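Long-range contacts in alcohol dehydrogenase, zinc-containing (Streptococcus pneumoniae serotype 2, PDB 5YLN), which probably catalyses the zinc-dependent, NAD+-linked oxidation of alcohols to aldehydes or ketones: residues A[240-245]-A[259-264]; A[198-203]-A[231-236]; A[253-258]-A[276-281]; A[160-165]-A[269-274]; A[102-107]-A[296-301]. All blocks are in the same frame, centred on the assembly; numbering follows the deposited sequence.

In the fold
Interactions 1, 2 and 4 all reach the six-stranded parallel sheet of the Rossmann-type domain. Interactions 1 and 2 lie about 10 Å apart, centre to centre, and are joined by the Tyr234 hydroxyl, which probably bonds to Lys260 O. Interaction 3 uses the same helix as interaction 1, residues 252-261, and leads to strand 278-280, which pairs with a strand of the second subunit. Interaction 4 lies towards the Cys42 and His64 zinc, the side chain of Cys271 about 11 Å from the ion. Glu161 joins it to interaction 5, their centres about 13 Å apart; there the side chain of Tyr105 lies about 6 Å from the second zinc, held by four cysteines.

Interaction 1: A[240-245]-A[259-264]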
# COMPACT_ATOMS: atom_id res chain seq x y z
N ARG A 240 0.22 -14.79 -14.29
CA ARG A 240 0.24 -14.29 -12.92
C ARG A 240 0.07 -12.78 -12.81
O ARG A 240 -0.30 -12.30 -11.73
CB ARG A 240 1.54 -14.71 -12.23
CG ARG A 240 1.69 -16.21 -12.17
CD ARG A 240 2.49 -16.68 -10.95
NE ARG A 240 2.34 -18.11 -10.75
CZ ARG A 240 3.06 -19.03 -11.39
NH1 ARG A 240 3.99 -18.66 -12.26
NH2 ARG A 240 2.85 -20.32 -11.16
N GLY A 241 0.29 -12.02 -13.88
CA GLY A 241 0.27 -10.57 -13.77
C GLY A 241 1.62 -10.05 -13.29
O GLY A 241 2.55 -10.80 -13.02
N VAL A 242 1.72 -8.72 -13.20
CA VAL A 242 3.00 -8.09 -12.91
C VAL A 242 3.20 -7.95 -11.40
O VAL A 242 2.24 -7.88 -10.63
CB VAL A 242 3.13 -6.73 -13.63
CG1 VAL A 242 3.14 -6.97 -15.12
CG2 VAL A 242 1.99 -5.77 -13.24
N ASP A 243 4.47 -7.92 -10.99
CA ASP A 243 4.80 -7.65 -9.59
C ASP A 243 4.70 -6.17 -9.26
O ASP A 243 4.47 -5.81 -8.10
CB ASP A 243 6.20 -8.18 -9.27
CG ASP A 243 6.34 -9.67 -9.57
OD1 ASP A 243 5.47 -10.44 -9.13
OD2 ASP A 243 7.29 -10.06 -10.30
N VAL A 244 4.88 -5.29 -10.25
CA VAL A 244 4.81 -3.84 -10.03
C VAL A 244 4.08 -3.21 -11.20
O VAL A 244 4.38 -3.51 -12.37
CB VAL A 244 6.21 -3.20 -9.90
CG1 VAL A 244 6.07 -1.76 -9.40
CG2 VAL A 244 7.16 -4.04 -8.99
N ALA A 245 3.12 -2.34 -10.90
CA ALA A 245 2.47 -1.50 -11.90
C ALA A 245 2.67 -0.05 -11.48
O ALA A 245 2.16 0.37 -10.44
CB ALA A 245 0.97 -1.84 -12.05
N GLN A 259 -4.93 -1.88 -11.75
CA GLN A 259 -5.49 -2.82 -10.78
C GLN A 259 -5.95 -4.10 -11.46
O GLN A 259 -6.12 -5.11 -10.78
CB GLN A 259 -6.61 -2.16 -9.96
CG GLN A 259 -7.90 -1.93 -10.66
CD GLN A 259 -8.96 -1.32 -9.73
OE1 GLN A 259 -8.85 -1.39 -8.50
NE2 GLN A 259 -9.99 -0.72 -10.33
N LYS A 260 -6.09 -4.09 -12.78
CA LYS A 260 -6.44 -5.29 -13.52
C LYS A 260 -5.24 -6.19 -13.86
O LYS A 260 -5.43 -7.36 -14.18
CB LYS A 260 -7.19 -4.91 -14.80
CG LYS A 260 -8.57 -4.32 -14.48
CD LYS A 260 -9.51 -4.47 -15.67
CE LYS A 260 -10.98 -4.39 -15.25
NZ LYS A 260 -11.19 -3.41 -14.15
N ILE A 261 -4.01 -5.67 -13.81
CA ILE A 261 -2.86 -6.44 -14.25
C ILE A 261 -1.93 -6.83 -13.12
O ILE A 261 -1.00 -7.61 -13.34
CB ILE A 261 -2.06 -5.70 -15.34
CG1 ILE A 261 -1.53 -4.35 -14.82
CG2 ILE A 261 -2.93 -5.52 -16.57
CD1 ILE A 261 -0.29 -3.77 -15.59
N ILE A 262 -2.16 -6.31 -11.92
CA ILE A 262 -1.27 -6.57 -10.81
C ILE A 262 -1.49 -7.99 -10.32
O ILE A 262 -2.61 -8.49 -10.27
CB ILE A 262 -1.50 -5.52 -9.71
CG1 ILE A 262 -0.34 -5.54 -8.72
CG2 ILE A 262 -2.85 -5.70 -9.03
CD1 ILE A 262 0.97 -5.10 -9.34
N GLY A 263 -0.39 -8.69 -10.02
CA GLY A 263 -0.47 -10.06 -9.57
C GLY A 263 -0.49 -10.16 -8.06
O GLY A 263 -0.35 -9.16 -7.36
N VAL A 264 -0.67 -11.41 -7.58
CA VAL A 264 -0.55 -11.69 -6.15
C VAL A 264 0.77 -11.13 -5.64
O VAL A 264 1.82 -11.32 -6.25
CB VAL A 264 -0.63 -13.20 -5.88
CG1 VAL A 264 -0.23 -13.47 -4.43
CG2 VAL A 264 -2.03 -13.74 -6.15
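Ile261 and Ile262 follow each other in the chain, yet both bring their CD1 methyls to Val242. Ile261 has CG1 in the crowded position between backbone N and carbonyl carbon (chi1 61°), so its side chain crosses Val242 obliquely and CD1 comes to 3.8 Å from Val242 CG2. Ile262 starts away from the 240-245 segment, but with CG1 anti to its N (chi1 -165°) the chain swings back and lays CD1 3.3 Å from Val242 O. Both CD1 atoms also touch Ala245 CB. Beneath the methyls, the backbones pair in parallel around Val242. Its N-H reaches Ile261 O at 2.9 Å, and its carbonyl receives Gly263 N at 2.8 Å, both bonds lying in the carbonyl planes. Gly241 and Gly263 let the chains close in: Arg240 O sits 3.1 Å from Gly263 CA, where a side chain would collide. Arg240 itself leads away to Glu109 of the second subunit, with which it forms a salt bridge. Ile230 and Ile233 of helix 226-236 pack on Ile261, extending the apolar layer. Strand 242-247 leading into helix 252-261 and back to the sheet is the beta-alpha-beta crossover of a Rossmann-type fold.

Interaction 2: A[198-203]-A[231-236]; sequences KLIMVD and KEIYDL
This is apolar helix-on-sheet packing in the Rossmann-type domain: strand 198-203 of the parallel sheet receives the last turns of helix 226-236 on one of its faces. Strand and helix segments run almost exactly antiparallel, at 176°, with their axes 11.0 Å apart. Lys198, Ile200 and Val202 alternate along the strand and point their side chains at the helix, which answers with Ile233 and Leu236.

Val202 and Ile233 meet tip to tip. CG2 of Val202, beside its backbone N, comes to 3.7 Å from Ile233 CD1, which an extended chi2 of 167° carries out to the strand. Ile200 and Leu236 behave differently, sliding past each other in opposite directions until Ile200 CD1 lies 4.1 Å from Leu236 CD1. The other branch of Ile200, CG2, faces Ile233 CG1 more loosely, at 4.4 Å, so this one isoleucine bridges both helix residues.

At the start of the strand the chemistry changes. Lys198 runs out extended and bends only at chi4 (63°), which lays CE 3.1 Å from Leu236 O. The methylene, rather than the ammonium, makes the closest approach: NZ stands 3.6 Å from Leu236 O. The positive end nevertheless lies near the Leu236 carbonyl at the helix C-terminus, where the negative end of the helix dipole may suit its charge.

On the sheet, strand 198-203 lies between strands 174-178 and 219-222. Val221 packs on Ile200 and His219 on Leu236, while helix 206-214 takes the side chain of Met201 on the opposite face.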
# COMPACT_ATOMS: atom_id res chain seq x y z
N LYS A 198 11.32 -8.05 -16.66
CA LYS A 198 10.42 -7.49 -17.66
C LYS A 198 10.08 -6.06 -17.29
O LYS A 198 9.69 -5.77 -16.15
CB LYS A 198 9.14 -8.32 -17.79
CG LYS A 198 9.36 -9.65 -18.47
CD LYS A 198 8.06 -10.35 -18.79
CE LYS A 198 8.31 -11.53 -19.70
NZ LYS A 198 9.15 -12.57 -19.06
N LEU A 199 10.24 -5.17 -18.25
CA LEU A 199 9.88 -3.76 -18.15
C LEU A 199 8.94 -3.51 -19.31
O LEU A 199 9.38 -3.29 -20.45
CB LEU A 199 11.10 -2.86 -18.23
CG LEU A 199 11.78 -2.49 -16.93
CD1 LEU A 199 13.10 -1.81 -17.24
CD2 LEU A 199 10.88 -1.59 -16.15
N ILE A 200 7.65 -3.55 -19.02
CA ILE A 200 6.61 -3.48 -20.03
C ILE A 200 6.07 -2.05 -20.05
O ILE A 200 5.49 -1.58 -19.07
CB ILE A 200 5.51 -4.50 -19.74
CG1 ILE A 200 6.15 -5.88 -19.53
CG2 ILE A 200 4.47 -4.49 -20.85
CD1 ILE A 200 5.28 -6.89 -18.79
N MET A 201 6.30 -1.32 -21.14
CA MET A 201 5.73 0.02 -21.26
C MET A 201 4.36 -0.10 -21.91
O MET A 201 4.21 -0.76 -22.94
CB MET A 201 6.62 0.95 -22.08
CG MET A 201 6.20 2.44 -22.01
SD MET A 201 6.67 3.28 -20.46
CE MET A 201 8.12 2.36 -20.11
N VAL A 202 3.37 0.54 -21.29
CA VAL A 202 1.99 0.55 -21.78
C VAL A 202 1.60 2.00 -22.06
O VAL A 202 1.80 2.87 -21.19
CB VAL A 202 1.03 -0.09 -20.76
CG1 VAL A 202 -0.42 -0.12 -21.30
CG2 VAL A 202 1.50 -1.48 -20.44
N ASP A 203 1.08 2.25 -23.26
CA ASP A 203 0.66 3.58 -23.69
C ASP A 203 -0.22 3.43 -24.94
O ASP A 203 -0.31 2.36 -25.54
CB ASP A 203 1.89 4.47 -23.94
CG ASP A 203 1.55 5.96 -23.93
OD1 ASP A 203 0.75 6.39 -24.79
OD2 ASP A 203 2.09 6.69 -23.08
N LYS A 231 -4.83 -8.98 -21.63
CA LYS A 231 -4.47 -10.34 -22.05
C LYS A 231 -2.98 -10.45 -22.31
O LYS A 231 -2.30 -11.33 -21.79
CB LYS A 231 -5.23 -10.73 -23.31
CG LYS A 231 -6.65 -11.20 -23.08
CD LYS A 231 -7.14 -12.00 -24.30
CE LYS A 231 -8.56 -11.63 -24.71
NZ LYS A 231 -9.51 -11.78 -23.58
N GLU A 232 -2.45 -9.53 -23.13
CA GLU A 232 -1.05 -9.59 -23.52
C GLU A 232 -0.13 -9.50 -22.31
O GLU A 232 0.89 -10.18 -22.25
CB GLU A 232 -0.77 -8.47 -24.52
CG GLU A 232 0.68 -8.39 -24.94
CD GLU A 232 0.88 -7.50 -26.16
OE1 GLU A 232 -0.15 -6.99 -26.69
OE2 GLU A 232 2.05 -7.34 -26.57
N ILE A 233 -0.49 -8.67 -21.33
CA ILE A 233 0.37 -8.56 -20.16
C ILE A 233 0.30 -9.83 -19.32
O ILE A 233 1.32 -10.28 -18.78
CB ILE A 233 -0.00 -7.29 -19.37
CG1 ILE A 233 0.45 -6.06 -20.16
CG2 ILE A 233 0.64 -7.32 -17.97
CD1 ILE A 233 -0.13 -4.75 -19.64
N TYR A 234 -0.88 -10.46 -19.23
CA TYR A 234 -0.96 -11.73 -18.52
C TYR A 234 -0.24 -12.83 -19.27
O TYR A 234 0.30 -13.75 -18.65
CB TYR A 234 -2.43 -12.11 -18.25
CG TYR A 234 -2.94 -11.53 -16.96
CD1 TYR A 234 -2.51 -12.05 -15.75
CD2 TYR A 234 -3.81 -10.45 -16.94
CE1 TYR A 234 -2.93 -11.52 -14.55
CE2 TYR A 234 -4.26 -9.91 -15.73
CZ TYR A 234 -3.80 -10.44 -14.54
OH TYR A 234 -4.23 -9.93 -13.33
N ASP A 235 -0.18 -12.74 -20.60
CA ASP A 235 0.59 -13.71 -21.37
C ASP A 235 2.09 -13.56 -21.13
O ASP A 235 2.81 -14.56 -21.13
CB ASP A 235 0.25 -13.56 -22.86
CG ASP A 235 -1.11 -14.15 -23.21
OD1 ASP A 235 -1.69 -14.86 -22.34
OD2 ASP A 235 -1.59 -13.91 -24.34
N LEU A 236 2.58 -12.34 -20.89
CA LEU A 236 4.00 -12.14 -20.64
C LEU A 236 4.41 -12.59 -19.25
O LEU A 236 5.59 -12.85 -19.02
CB LEU A 236 4.37 -10.67 -20.83
CG LEU A 236 4.27 -10.16 -22.27
CD1 LEU A 236 4.30 -8.63 -22.33
CD2 LEU A 236 5.37 -10.77 -23.14

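Interaction 3: A[253-258]-A[276-281]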
# COMPACT_ATOMS: atom_id res chain seq x y z
N ALA A 253 -8.73 5.89 -15.68
CA ALA A 253 -8.56 4.75 -16.58
C ALA A 253 -7.23 4.06 -16.34
O ALA A 253 -7.16 2.83 -16.29
CB ALA A 253 -8.68 5.19 -18.04
N THR A 254 -6.16 4.83 -16.16
CA THR A 254 -4.87 4.20 -15.93
C THR A 254 -4.81 3.54 -14.56
O THR A 254 -4.26 2.44 -14.43
CB THR A 254 -3.74 5.23 -16.12
OG1 THR A 254 -3.97 6.38 -15.31
CG2 THR A 254 -3.65 5.66 -17.59
N PHE A 255 -5.39 4.17 -13.54
CA PHE A 255 -5.46 3.47 -12.26
C PHE A 255 -6.24 2.18 -12.41
O PHE A 255 -5.86 1.15 -11.84
CB PHE A 255 -6.11 4.33 -11.18
CG PHE A 255 -6.27 3.60 -9.86
CD1 PHE A 255 -5.20 3.52 -8.95
CD2 PHE A 255 -7.45 2.94 -9.54
CE1 PHE A 255 -5.33 2.84 -7.76
CE2 PHE A 255 -7.59 2.25 -8.34
CZ PHE A 255 -6.52 2.20 -7.45
N ASP A 256 -7.31 2.21 -13.20
CA ASP A 256 -8.12 1.01 -13.38
C ASP A 256 -7.34 -0.09 -14.10
O ASP A 256 -7.42 -1.26 -13.74
CB ASP A 256 -9.39 1.35 -14.14
CG ASP A 256 -10.28 0.14 -14.31
OD1 ASP A 256 -10.67 -0.46 -13.29
OD2 ASP A 256 -10.57 -0.22 -15.47
N PHE A 257 -6.58 0.29 -15.14
CA PHE A 257 -5.73 -0.67 -15.85
C PHE A 257 -4.74 -1.33 -14.89
O PHE A 257 -4.59 -2.56 -14.88
CB PHE A 257 -4.99 0.06 -16.97
CG PHE A 257 -4.32 -0.85 -17.96
CD1 PHE A 257 -5.02 -1.32 -19.06
CD2 PHE A 257 -3.00 -1.21 -17.81
CE1 PHE A 257 -4.39 -2.16 -19.98
CE2 PHE A 257 -2.37 -2.03 -18.71
CZ PHE A 257 -3.06 -2.52 -19.80
N CYS A 258 -4.07 -0.52 -14.07
CA CYS A 258 -3.09 -1.04 -13.11
C CYS A 258 -3.70 -2.10 -12.21
O CYS A 258 -3.06 -3.12 -11.92
CB CYS A 258 -2.52 0.10 -12.28
SG CYS A 258 -1.27 1.04 -13.13
N LYS A 276 -9.51 13.40 -9.75
CA LYS A 276 -10.74 12.75 -9.34
C LYS A 276 -10.42 11.55 -8.46
O LYS A 276 -9.35 10.96 -8.59
CB LYS A 276 -11.56 12.26 -10.55
CG LYS A 276 -12.29 13.34 -11.32
CD LYS A 276 -13.53 12.77 -12.01
CE LYS A 276 -13.20 11.62 -12.95
NZ LYS A 276 -12.21 12.00 -14.00
N PRO A 277 -11.33 11.17 -7.57
CA PRO A 277 -11.17 9.89 -6.88
C PRO A 277 -11.37 8.75 -7.87
O PRO A 277 -11.88 8.94 -8.98
CB PRO A 277 -12.27 9.91 -5.81
CG PRO A 277 -13.32 10.81 -6.37
CD PRO A 277 -12.58 11.86 -7.20
N VAL A 278 -10.93 7.57 -7.47
CA VAL A 278 -10.98 6.43 -8.37
C VAL A 278 -11.76 5.31 -7.69
O VAL A 278 -11.93 5.28 -6.47
CB VAL A 278 -9.58 5.96 -8.79
CG1 VAL A 278 -8.87 7.07 -9.60
CG2 VAL A 278 -8.76 5.57 -7.54
N GLU A 279 -12.26 4.38 -8.52
CA GLU A 279 -12.96 3.20 -8.02
C GLU A 279 -11.94 2.08 -7.79
O GLU A 279 -11.34 1.56 -8.73
CB GLU A 279 -14.06 2.75 -8.98
CG GLU A 279 -14.80 1.52 -8.46
CD GLU A 279 -16.25 1.45 -8.91
OE1 GLU A 279 -16.67 0.41 -9.46
OE2 GLU A 279 -16.98 2.45 -8.70
N PHE A 280 -11.77 1.73 -6.52
CA PHE A 280 -10.85 0.68 -6.09
C PHE A 280 -11.65 -0.62 -5.92
O PHE A 280 -12.57 -0.67 -5.10
CB PHE A 280 -10.18 1.12 -4.79
CG PHE A 280 -9.17 0.17 -4.29
CD1 PHE A 280 -8.30 -0.46 -5.16
CD2 PHE A 280 -9.06 -0.06 -2.93
CE1 PHE A 280 -7.35 -1.33 -4.68
CE2 PHE A 280 -8.11 -0.94 -2.44
CZ PHE A 280 -7.26 -1.57 -3.32
N ASP A 281 -11.29 -1.65 -6.70
CA ASP A 281 -12.07 -2.89 -6.78
C ASP A 281 -11.77 -3.84 -5.62
O ASP A 281 -11.42 -5.01 -5.80
CB ASP A 281 -11.79 -3.60 -8.10
CG ASP A 281 -12.39 -2.89 -9.28
OD1 ASP A 281 -13.29 -2.06 -9.07
OD2 ASP A 281 -11.96 -3.17 -10.42
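Phe255 carries this contact, and its torsions explain how. CG stands anti to the backbone N (chi1 177°), sending the ring out from helix 252-261 toward strand 278-280, and chi2 of 83° turns one face to Val278. The valine has CG1 anti to its carbonyl carbon, which leaves CG2 in the crowded position between backbone N and carbonyl carbon, and it is CG2 that meets the ring. That methyl makes a CH-pi contact, 3.7 Å from the centroid of the Phe255 ring and somewhat toward the rim, nearest to CD2 and CE2. The two side chains cross at about a right angle.

The edge of the same ring is used as well. Glu279 O lies close to the ring plane, 3.8 Å from CE2 of Phe255, and Phe280 CD1 comes up at 3.9 Å from Phe255 CZ. Phe280 also has its CG anti to the backbone N, but its ring crosses that of Phe255 obliquely instead of stacking.

Helix and strand run nearly parallel here, 15° apart, with axes 8.4 Å from each other. The strand lies at the dimer interface: Val278 and Phe280 pair antiparallel with a strand of the second subunit, so the sheet runs on across it, as in the classical alcohol dehydrogenase dimer. Leu282 of that subunit also packs on Phe255.

Beyond the aromatic pair two carboxylates approach, Asp256 OD1 lying 4.2 Å from Asp281 OD2 with their planes nearly perpendicular. Asp256 OD1 accepts a hydrogen bond from Gln259 NE2 and forms a salt bridge with Lys260, which probably offsets the repulsion.

Interaction 4: A[160-165]-A[269-274]; sequences YEIGVL and ANCGVH
The close part of the contact rests on Ile162, Gly163, Ala269 and Cys271. With CG2 anti to its backbone N, Ile162 sets this methyl 3.2 Å from Asn270 O and 3.8 Å from Cys271 CA, while its longer branch leads away. Gly163 exposes a bare CA, and Cys271 SG settles 3.8 Å from it; a side chain there would be tight against the sulfur. Ala269 CB packs against the helix carbonyls, 3.6 Å from Ile162 O.

Between these direct contacts, water takes over. One molecule donates to both Ile162 O and Asn270 O, at 2.9 Å each, and so joins helix to strand without a direct bond. The helix makes a wider pi-type turn here: Tyr160 O accepts from both Val164 N and Leu165 N.

Beyond the strand the 269-274 segment turns away from the helix and is held by its own bonds. Asn270 ND2 gives to Gly272 O, and its OD1 lies very close to His274 NE2, at 2.5 Å, near the plane of the imidazole. Both bonds reach their carbonyl oxygens in plane on a lone pair, which fixes the turn of the Asn270 amide. Leu282 of the second subunit packs on this asparagine and histidine. Helix 157-165 thus lies against the end of strand 266-270, at the C-terminal edge of the sheet, where Rossmann-type folds commonly bind their dinucleotide.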
# COMPACT_ATOMS: atom_id res chain seq x y z
N TYR A 160 11.99 7.48 -9.18
CA TYR A 160 12.73 6.52 -8.36
C TYR A 160 12.04 6.29 -7.02
O TYR A 160 11.70 5.15 -6.69
CB TYR A 160 14.18 7.00 -8.15
CG TYR A 160 15.09 6.01 -7.44
CD1 TYR A 160 15.25 4.69 -7.90
CD2 TYR A 160 15.82 6.39 -6.31
CE1 TYR A 160 16.09 3.78 -7.25
CE2 TYR A 160 16.66 5.49 -5.65
CZ TYR A 160 16.80 4.20 -6.13
OH TYR A 160 17.62 3.32 -5.47
N GLU A 161 11.81 7.35 -6.25
CA GLU A 161 11.23 7.20 -4.91
C GLU A 161 9.78 6.74 -4.98
O GLU A 161 9.37 5.83 -4.25
CB GLU A 161 11.33 8.51 -4.13
CG GLU A 161 12.77 8.94 -3.86
CD GLU A 161 12.88 10.36 -3.29
OE1 GLU A 161 11.88 10.93 -2.83
OE2 GLU A 161 14.01 10.90 -3.31
N ILE A 162 8.98 7.35 -5.87
CA ILE A 162 7.54 7.12 -5.87
C ILE A 162 7.12 5.99 -6.81
O ILE A 162 6.13 5.30 -6.53
CB ILE A 162 6.79 8.42 -6.21
CG1 ILE A 162 7.31 9.58 -5.35
CG2 ILE A 162 5.27 8.22 -6.09
CD1 ILE A 162 7.35 9.29 -3.83
N GLY A 163 7.83 5.75 -7.89
CA GLY A 163 7.52 4.64 -8.77
C GLY A 163 8.30 3.36 -8.53
O GLY A 163 7.77 2.26 -8.67
N VAL A 164 9.60 3.47 -8.20
CA VAL A 164 10.49 2.32 -8.20
C VAL A 164 10.66 1.75 -6.78
O VAL A 164 10.48 0.55 -6.54
CB VAL A 164 11.85 2.66 -8.84
CG1 VAL A 164 12.89 1.51 -8.63
CG2 VAL A 164 11.65 2.95 -10.32
N LEU A 165 10.96 2.63 -5.82
CA LEU A 165 11.16 2.20 -4.43
C LEU A 165 9.84 1.81 -3.75
O LEU A 165 9.74 0.76 -3.10
CB LEU A 165 11.89 3.29 -3.63
CG LEU A 165 13.37 3.44 -4.03
CD1 LEU A 165 14.07 4.57 -3.27
CD2 LEU A 165 14.10 2.11 -3.79
N ALA A 269 2.03 1.29 -7.74
CA ALA A 269 2.69 2.50 -7.26
C ALA A 269 2.16 3.67 -8.07
O ALA A 269 2.54 3.84 -9.24
CB ALA A 269 4.21 2.41 -7.36
N ASN A 270 1.31 4.49 -7.46
CA ASN A 270 0.81 5.70 -8.09
C ASN A 270 1.86 6.80 -8.00
O ASN A 270 2.37 7.09 -6.92
CB ASN A 270 -0.49 6.16 -7.41
CG ASN A 270 -1.02 7.45 -8.03
OD1 ASN A 270 -1.74 7.42 -9.03
ND2 ASN A 270 -0.65 8.59 -7.45
N CYS A 271 2.16 7.44 -9.14
CA CYS A 271 3.03 8.61 -9.15
C CYS A 271 2.29 9.91 -9.39
O CYS A 271 2.62 10.92 -8.78
CB CYS A 271 4.10 8.50 -10.25
SG CYS A 271 4.91 6.94 -10.30
N GLY A 272 1.31 9.90 -10.29
CA GLY A 272 0.74 11.14 -10.75
C GLY A 272 -0.24 11.77 -9.79
O GLY A 272 -0.78 11.13 -8.88
N VAL A 273 -0.45 13.06 -10.00
CA VAL A 273 -1.60 13.76 -9.43
C VAL A 273 -2.88 13.21 -10.03
O VAL A 273 -2.98 12.99 -11.24
CB VAL A 273 -1.48 15.26 -9.70
CG1 VAL A 273 -2.50 16.02 -8.90
CG2 VAL A 273 -0.06 15.72 -9.41
N HIS A 274 -3.87 12.97 -9.18
CA HIS A 274 -5.21 12.62 -9.64
C HIS A 274 -6.14 13.77 -9.30
O HIS A 274 -6.05 14.35 -8.21
CB HIS A 274 -5.71 11.31 -9.01
CG HIS A 274 -5.05 10.09 -9.55
ND1 HIS A 274 -5.70 9.20 -10.39
CD2 HIS A 274 -3.79 9.60 -9.39
CE1 HIS A 274 -4.88 8.22 -10.71
NE2 HIS A 274 -3.71 8.44 -10.12
O HOH W 1 3.71 5.33 -5.02

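Interaction 5: A[102-107]-A[296-301]; sequences KGIYAH and LVSTNT
The Tyr105 ring has Gly103 O over the centre of one face, 4.0 Å above the plane, from its own segment. Its edge faces the other segment: Ser298 O lies in the ring plane, 3.7 Å from Tyr105 CD2. Asn300 comes in obliquely, its CB 3.9 Å from Tyr105 CE2 and its amide plane nearly perpendicular to the ring. Cys100, a ligand of the four-cysteine zinc, touches the tyrosine as well.

Ser298 points its side chain into the short 3-10 turn at 105-106. OG accepts a nearly straight hydrogen bond from Ala106 N, 3.0 Å long at 169°. Tyr105 N is slightly nearer, at 2.9 Å from Ser298 OG, but the angle is too poor for a bond. Further along, Ala106 CB nestles against the backbone, 3.2 Å from Val297 O, and meets the branch point of Leu296, with CG at 3.7 Å from Ala106 CB. Gly103 has a positive phi of 78°, and Ile104 then forms an inverse gamma turn that brings the chain round to the serine.

The 296-301 segment is held from behind, for Glu161 takes the amides of Ser298 and Thr299 and bonds to Thr301 OG1, while Leu296 N reaches Asn289 of the second subunit. Backed by the packing of Ala106 CB on Leu296 and on the backbone carbonyls, one straight N-H bond fixes Ser298 OG against the 3-10 turn and so ties the structural-zinc loop to the 296-301 loop.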
# COMPACT_ATOMS: atom_id res chain seq x y z
N LYS A 102 12.14 12.17 9.76
CA LYS A 102 11.89 10.89 9.12
C LYS A 102 12.42 10.81 7.70
O LYS A 102 12.32 9.75 7.07
CB LYS A 102 10.38 10.59 9.11
CG LYS A 102 9.75 10.42 10.49
CD LYS A 102 8.24 10.23 10.39
CE LYS A 102 7.61 9.95 11.75
NZ LYS A 102 7.99 8.61 12.29
N GLY A 103 13.01 11.89 7.16
CA GLY A 103 13.37 11.90 5.76
C GLY A 103 12.22 12.14 4.79
O GLY A 103 12.41 12.04 3.57
N ILE A 104 11.03 12.48 5.30
CA ILE A 104 9.86 12.72 4.48
C ILE A 104 9.78 14.21 4.17
O ILE A 104 8.89 14.92 4.65
CB ILE A 104 8.59 12.20 5.18
CG1 ILE A 104 8.81 10.74 5.64
CG2 ILE A 104 7.36 12.29 4.28
CD1 ILE A 104 7.67 10.22 6.46
N TYR A 105 10.73 14.71 3.38
CA TYR A 105 10.82 16.15 3.15
C TYR A 105 9.59 16.68 2.42
O TYR A 105 9.30 17.87 2.52
CB TYR A 105 12.09 16.50 2.37
CG TYR A 105 13.37 15.99 3.04
CD1 TYR A 105 13.51 15.99 4.43
CD2 TYR A 105 14.42 15.49 2.28
CE1 TYR A 105 14.66 15.52 5.04
CE2 TYR A 105 15.58 15.01 2.89
CZ TYR A 105 15.70 15.03 4.27
OH TYR A 105 16.85 14.56 4.90
N ALA A 106 8.87 15.80 1.71
CA ALA A 106 7.61 16.15 1.07
C ALA A 106 6.60 16.73 2.05
O ALA A 106 5.67 17.44 1.63
CB ALA A 106 7.04 14.91 0.38
N HIS A 107 6.75 16.47 3.36
CA HIS A 107 5.76 16.96 4.31
C HIS A 107 6.40 17.75 5.44
O HIS A 107 5.86 17.80 6.54
CB HIS A 107 4.91 15.80 4.82
CG HIS A 107 4.07 15.21 3.74
ND1 HIS A 107 2.89 15.80 3.33
CD2 HIS A 107 4.28 14.16 2.91
CE1 HIS A 107 2.38 15.10 2.32
NE2 HIS A 107 3.20 14.10 2.06
N LEU A 296 4.14 12.04 -2.68
CA LEU A 296 4.85 13.19 -3.22
C LEU A 296 6.34 12.95 -3.02
O LEU A 296 6.76 12.57 -1.91
CB LEU A 296 4.41 14.46 -2.49
CG LEU A 296 5.19 15.76 -2.72
CD1 LEU A 296 5.16 16.08 -4.18
CD2 LEU A 296 4.55 16.88 -1.91
N VAL A 297 7.13 13.18 -4.06
CA VAL A 297 8.57 12.98 -3.95
C VAL A 297 9.11 13.75 -2.75
O VAL A 297 8.62 14.83 -2.40
CB VAL A 297 9.27 13.42 -5.25
CG1 VAL A 297 9.29 14.96 -5.38
CG2 VAL A 297 10.70 12.87 -5.30
N SER A 298 10.13 13.18 -2.09
CA SER A 298 10.84 13.89 -1.03
C SER A 298 12.19 14.43 -1.46
O SER A 298 12.61 15.50 -0.98
CB SER A 298 11.03 12.98 0.19
OG SER A 298 9.94 13.12 1.07
N THR A 299 12.86 13.72 -2.37
CA THR A 299 14.24 13.93 -2.83
C THR A 299 15.28 13.57 -1.78
O THR A 299 16.46 13.94 -1.91
CB THR A 299 14.49 15.36 -3.38
OG1 THR A 299 14.54 16.32 -2.33
CG2 THR A 299 13.40 15.76 -4.34
N ASN A 300 14.92 12.76 -0.77
CA ASN A 300 15.95 12.24 0.13
C ASN A 300 16.96 11.34 -0.60
O ASN A 300 18.08 11.17 -0.11
CB ASN A 300 15.29 11.49 1.29
CG ASN A 300 14.39 10.37 0.83
OD1 ASN A 300 13.54 10.55 -0.03
ND2 ASN A 300 14.58 9.20 1.40
N THR A 301 16.60 10.77 -1.75
CA THR A 301 17.52 9.90 -2.49
C THR A 301 18.47 10.65 -3.41
O THR A 301 19.38 10.02 -3.96
CB THR A 301 16.76 8.86 -3.33
OG1 THR A 301 16.00 9.51 -4.35
CG2 THR A 301 15.83 8.00 -2.45